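Local coordinates for protein CRISPR-associated endoribonuclease Cas6 1 (Methanocaldococcus jannaschii DSM 2661, PDB 5YI6) that probably cleaves CRISPR repeat transcripts as a metal-independent endoribonuclease, yielding the crRNAs that guide antiviral defence, at residues Ser132-Lys137 and Ser205-Lys210. Numbering follows the deposited sequence.
Sequences SPIYLK and SEMVFK
Ile134 reaches with its CD1 toward the sulphur of Met207, SD lying 4.0 Å away, and the two side chains cross at about a right angle. The isoleucine sets CG1 beside its own backbone N and anti to the carbonyl carbon (chi1 -72°), then extends, which carries CD1 along the strand as far as Phe209, 4.4 Å from CE2 and oblique to the ring. Methionine suits its place as a long, unbranched, polarisable thioether: with CG between the backbone N and the carbonyl carbon (chi1 57°) and chi2 extended, SD meets the isoleucine methyl, while the side chain also touches Val186 and Phe189. Phe209, for its part, packs edge-to-face with Phe226, which Ile134 also touches. Behind these side chains is a single antiparallel bridge, a hydrogen-bonded pair: Ile134 N gives to Ser205 O at 2.9 Å, and Ser205 N returns a bond to Ile134 O at 2.8 Å. The bridge ties the loop following strand 127-130 to strand 201-213, the neighbour of 127-130 in the antiparallel sheet of the C-terminal RAMP-like half of Cas6. Proline is tolerated beside it because Ile134 makes both bonds; Pro133 CB rests 3.4 Å from Ser205 O. The small hydroxyl of Ser205 shares a water with Ile134 O.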
ATOM      1  N   SER A 132      -5.260  -0.726  -0.190  1.00 15.45           N
ATOM      2  CA  SER A 132      -5.048   0.175   0.925  1.00 12.38           C
ATOM      3  C   SER A 132      -5.473   1.560   0.420  1.00 14.15           C
ATOM      4  O   SER A 132      -5.320   1.866  -0.785  1.00 14.83           O
ATOM      5  CB  SER A 132      -3.609   0.181   1.452  1.00 12.88           C
ATOM      6  OG  SER A 132      -2.650   0.359   0.418  1.00 13.27           O
ATOM      7  N   PRO A 133      -6.092   2.372   1.265  1.00 17.81           N
ATOM      8  CA  PRO A 133      -6.717   3.605   0.751  1.00 17.93           C
ATOM      9  C   PRO A 133      -5.664   4.632   0.326  1.00 18.23           C
ATOM     10  O   PRO A 133      -4.516   4.613   0.775  1.00 12.99           O
ATOM     11  CB  PRO A 133      -7.557   4.112   1.933  1.00 21.63           C
ATOM     12  CG  PRO A 133      -6.875   3.576   3.172  1.00 19.18           C
ATOM     13  CD  PRO A 133      -6.348   2.169   2.711  1.00 17.33           C
ATOM     14  N   ILE A 134      -6.107   5.571  -0.536  1.00 17.96           N
ATOM     15  CA  ILE A 134      -5.235   6.576  -1.156  1.00 15.03           C
ATOM     16  C   ILE A 134      -5.206   7.813  -0.284  1.00 13.97           C
ATOM     17  O   ILE A 134      -6.254   8.318   0.141  1.00 20.53           O
ATOM     18  CB  ILE A 134      -5.701   6.899  -2.586  1.00 19.46           C
ATOM     19  CG1 ILE A 134      -5.381   5.703  -3.490  1.00 18.88           C
ATOM     20  CG2 ILE A 134      -5.061   8.235  -3.145  1.00 17.02           C
ATOM     21  CD1 ILE A 134      -6.147   5.706  -4.811  1.00 21.79           C
ATOM     22  N   TYR A 135      -3.999   8.282  -0.011  1.00 14.63           N
ATOM     23  CA  TYR A 135      -3.755   9.485   0.756  1.00 15.65           C
ATOM     24  C   TYR A 135      -3.242  10.552  -0.192  1.00 17.17           C
ATOM     25  O   TYR A 135      -2.334  10.296  -0.987  1.00 16.66           O
ATOM     26  CB  TYR A 135      -2.736   9.196   1.857  1.00 16.42           C
ATOM     27  CG  TYR A 135      -2.329  10.389   2.683  1.00 18.64           C
ATOM     28  CD1 TYR A 135      -3.250  11.069   3.459  1.00 23.25           C
ATOM     29  CD2 TYR A 135      -1.006  10.800   2.735  1.00 25.63           C
ATOM     30  CE1 TYR A 135      -2.856  12.182   4.266  1.00 22.91           C
ATOM     31  CE2 TYR A 135      -0.616  11.892   3.521  1.00 30.24           C
ATOM     32  CZ  TYR A 135      -1.548  12.562   4.289  1.00 24.36           C
ATOM     33  OH  TYR A 135      -1.174  13.624   5.075  1.00 25.33           O
ATOM     34  N   LEU A 136      -3.816  11.755  -0.104  1.00 16.85           N
ATOM     35  CA  LEU A 136      -3.392  12.819  -1.004  1.00 16.28           C
ATOM     36  C   LEU A 136      -3.631  14.134  -0.273  1.00 15.52           C
ATOM     37  O   LEU A 136      -4.747  14.367   0.171  1.00 19.23           O
ATOM     38  CB  LEU A 136      -4.188  12.756  -2.300  1.00 18.20           C
ATOM     39  CG  LEU A 136      -3.626  13.570  -3.454  1.00 21.63           C
ATOM     40  CD1 LEU A 136      -2.276  13.022  -3.961  1.00 23.65           C
ATOM     41  CD2 LEU A 136      -4.691  13.637  -4.558  1.00 21.22           C
ATOM     42  N   LYS A 137      -2.598  14.937  -0.093  1.00 19.28           N
ATOM     43  CA  LYS A 137      -2.771  16.107   0.768  1.00 21.16           C
ATOM     44  C   LYS A 137      -2.250  17.355   0.070  1.00 18.98           C
ATOM     45  O   LYS A 137      -1.468  17.290  -0.881  1.00 20.50           O
ATOM     46  CB  LYS A 137      -2.066  15.893   2.119  1.00 19.62           C
ATOM     47  CG  LYS A 137      -0.560  15.763   1.923  1.00 29.20           C
ATOM     48  CD  LYS A 137       0.220  15.746   3.200  1.00 38.33           C
ATOM     49  CE  LYS A 137       1.697  15.747   2.871  1.00 45.73           C
ATOM     50  NZ  LYS A 137       1.975  16.779   1.837  1.00 50.14           N
ATOM     51  N   SER A 205      -8.946   7.751   0.831  1.00 18.51           N
ATOM     52  CA  SER A 205     -10.043   7.324  -0.032  1.00 19.87           C
ATOM     53  C   SER A 205      -9.967   5.827  -0.292  1.00 20.39           C
ATOM     54  O   SER A 205      -8.992   5.359  -0.871  1.00 17.27           O
ATOM     55  CB  SER A 205     -10.039   8.056  -1.378  1.00 24.37           C
ATOM     56  OG  SER A 205     -10.118   9.468  -1.204  1.00 27.86           O
ATOM     57  N   GLU A 206     -10.992   5.085   0.129  1.00 18.52           N
ATOM     58  CA  GLU A 206     -11.232   3.747  -0.414  1.00 19.40           C
ATOM     59  C   GLU A 206     -11.996   3.927  -1.718  1.00 23.31           C
ATOM     60  O   GLU A 206     -13.050   4.573  -1.730  1.00 24.02           O
ATOM     61  CB  GLU A 206     -12.032   2.919   0.596  1.00 21.52           C
ATOM     62  CG  GLU A 206     -12.466   1.561   0.127  1.00 34.49           C
ATOM     63  CD  GLU A 206     -13.199   0.809   1.241  1.00 53.06           C
ATOM     64  OE1 GLU A 206     -14.445   0.708   1.179  1.00 52.01           O
ATOM     65  OE2 GLU A 206     -12.526   0.383   2.210  1.00 58.91           O
ATOM     66  N   MET A 207     -11.471   3.427  -2.830  1.00 16.14           N
ATOM     67  CA  MET A 207     -12.168   3.786  -4.062  1.00 21.26           C
ATOM     68  C   MET A 207     -11.990   2.747  -5.153  1.00 22.40           C
ATOM     69  O   MET A 207     -11.069   1.917  -5.139  1.00 21.25           O
ATOM     70  CB  MET A 207     -11.739   5.171  -4.571  1.00 26.06           C
ATOM     71  CG  MET A 207     -10.283   5.313  -4.812  1.00 26.75           C
ATOM     72  SD  MET A 207      -9.849   7.075  -5.070  1.00 31.41           S
ATOM     73  CE  MET A 207     -10.495   7.328  -6.667  1.00 22.92           C
ATOM     74  N   VAL A 208     -12.941   2.798  -6.084  1.00 17.02           N
ATOM     75  CA  VAL A 208     -12.971   1.991  -7.291  1.00 19.77           C
ATOM     76  C   VAL A 208     -13.004   2.960  -8.463  1.00 21.60           C
ATOM     77  O   VAL A 208     -13.823   3.900  -8.471  1.00 21.22           O
ATOM     78  CB  VAL A 208     -14.204   1.070  -7.333  1.00 20.87           C
ATOM     79  CG1 VAL A 208     -14.143   0.204  -8.574  1.00 21.70           C
ATOM     80  CG2 VAL A 208     -14.274   0.216  -6.074  1.00 27.98           C
ATOM     81  N   PHE A 209     -12.138   2.718  -9.457  1.00 20.95           N
ATOM     82  CA  PHE A 209     -12.022   3.673 -10.559  1.00 18.54           C
ATOM     83  C   PHE A 209     -11.589   2.973 -11.834  1.00 25.00           C
ATOM     84  O   PHE A 209     -10.883   1.970 -11.801  1.00 21.00           O
ATOM     85  CB  PHE A 209     -11.066   4.857 -10.231  1.00 17.86           C
ATOM     86  CG  PHE A 209      -9.635   4.474  -9.842  1.00 18.51           C
ATOM     87  CD1 PHE A 209      -8.576   4.742 -10.706  1.00 20.35           C
ATOM     88  CD2 PHE A 209      -9.347   3.954  -8.581  1.00 21.13           C
ATOM     89  CE1 PHE A 209      -7.244   4.444 -10.336  1.00 22.51           C
ATOM     90  CE2 PHE A 209      -8.032   3.636  -8.211  1.00 24.83           C
ATOM     91  CZ  PHE A 209      -6.973   3.893  -9.091  1.00 19.43           C
ATOM     92  N   LYS A 210     -12.056   3.500 -12.962  1.00 17.58           N
ATOM     93  CA  LYS A 210     -11.632   3.060 -14.280  1.00 22.17           C
ATOM     94  C   LYS A 210     -10.439   3.898 -14.709  1.00 18.67           C
ATOM     95  O   LYS A 210     -10.390   5.084 -14.401  1.00 19.49           O
ATOM     96  CB  LYS A 210     -12.762   3.262 -15.288  1.00 29.16           C
ATOM     97  CG  LYS A 210     -13.858   2.237 -15.208  1.00 47.61           C
ATOM     98  CD  LYS A 210     -14.802   2.367 -16.388  1.00 55.73           C
ATOM     99  CE  LYS A 210     -15.797   3.502 -16.167  1.00 62.98           C
ATOM    100  NZ  LYS A 210     -15.322   4.846 -16.624  1.00 59.77           N
TER
HETATM  101  O   HOH W   1      -7.613  10.448  -1.155  1.00 21.75           O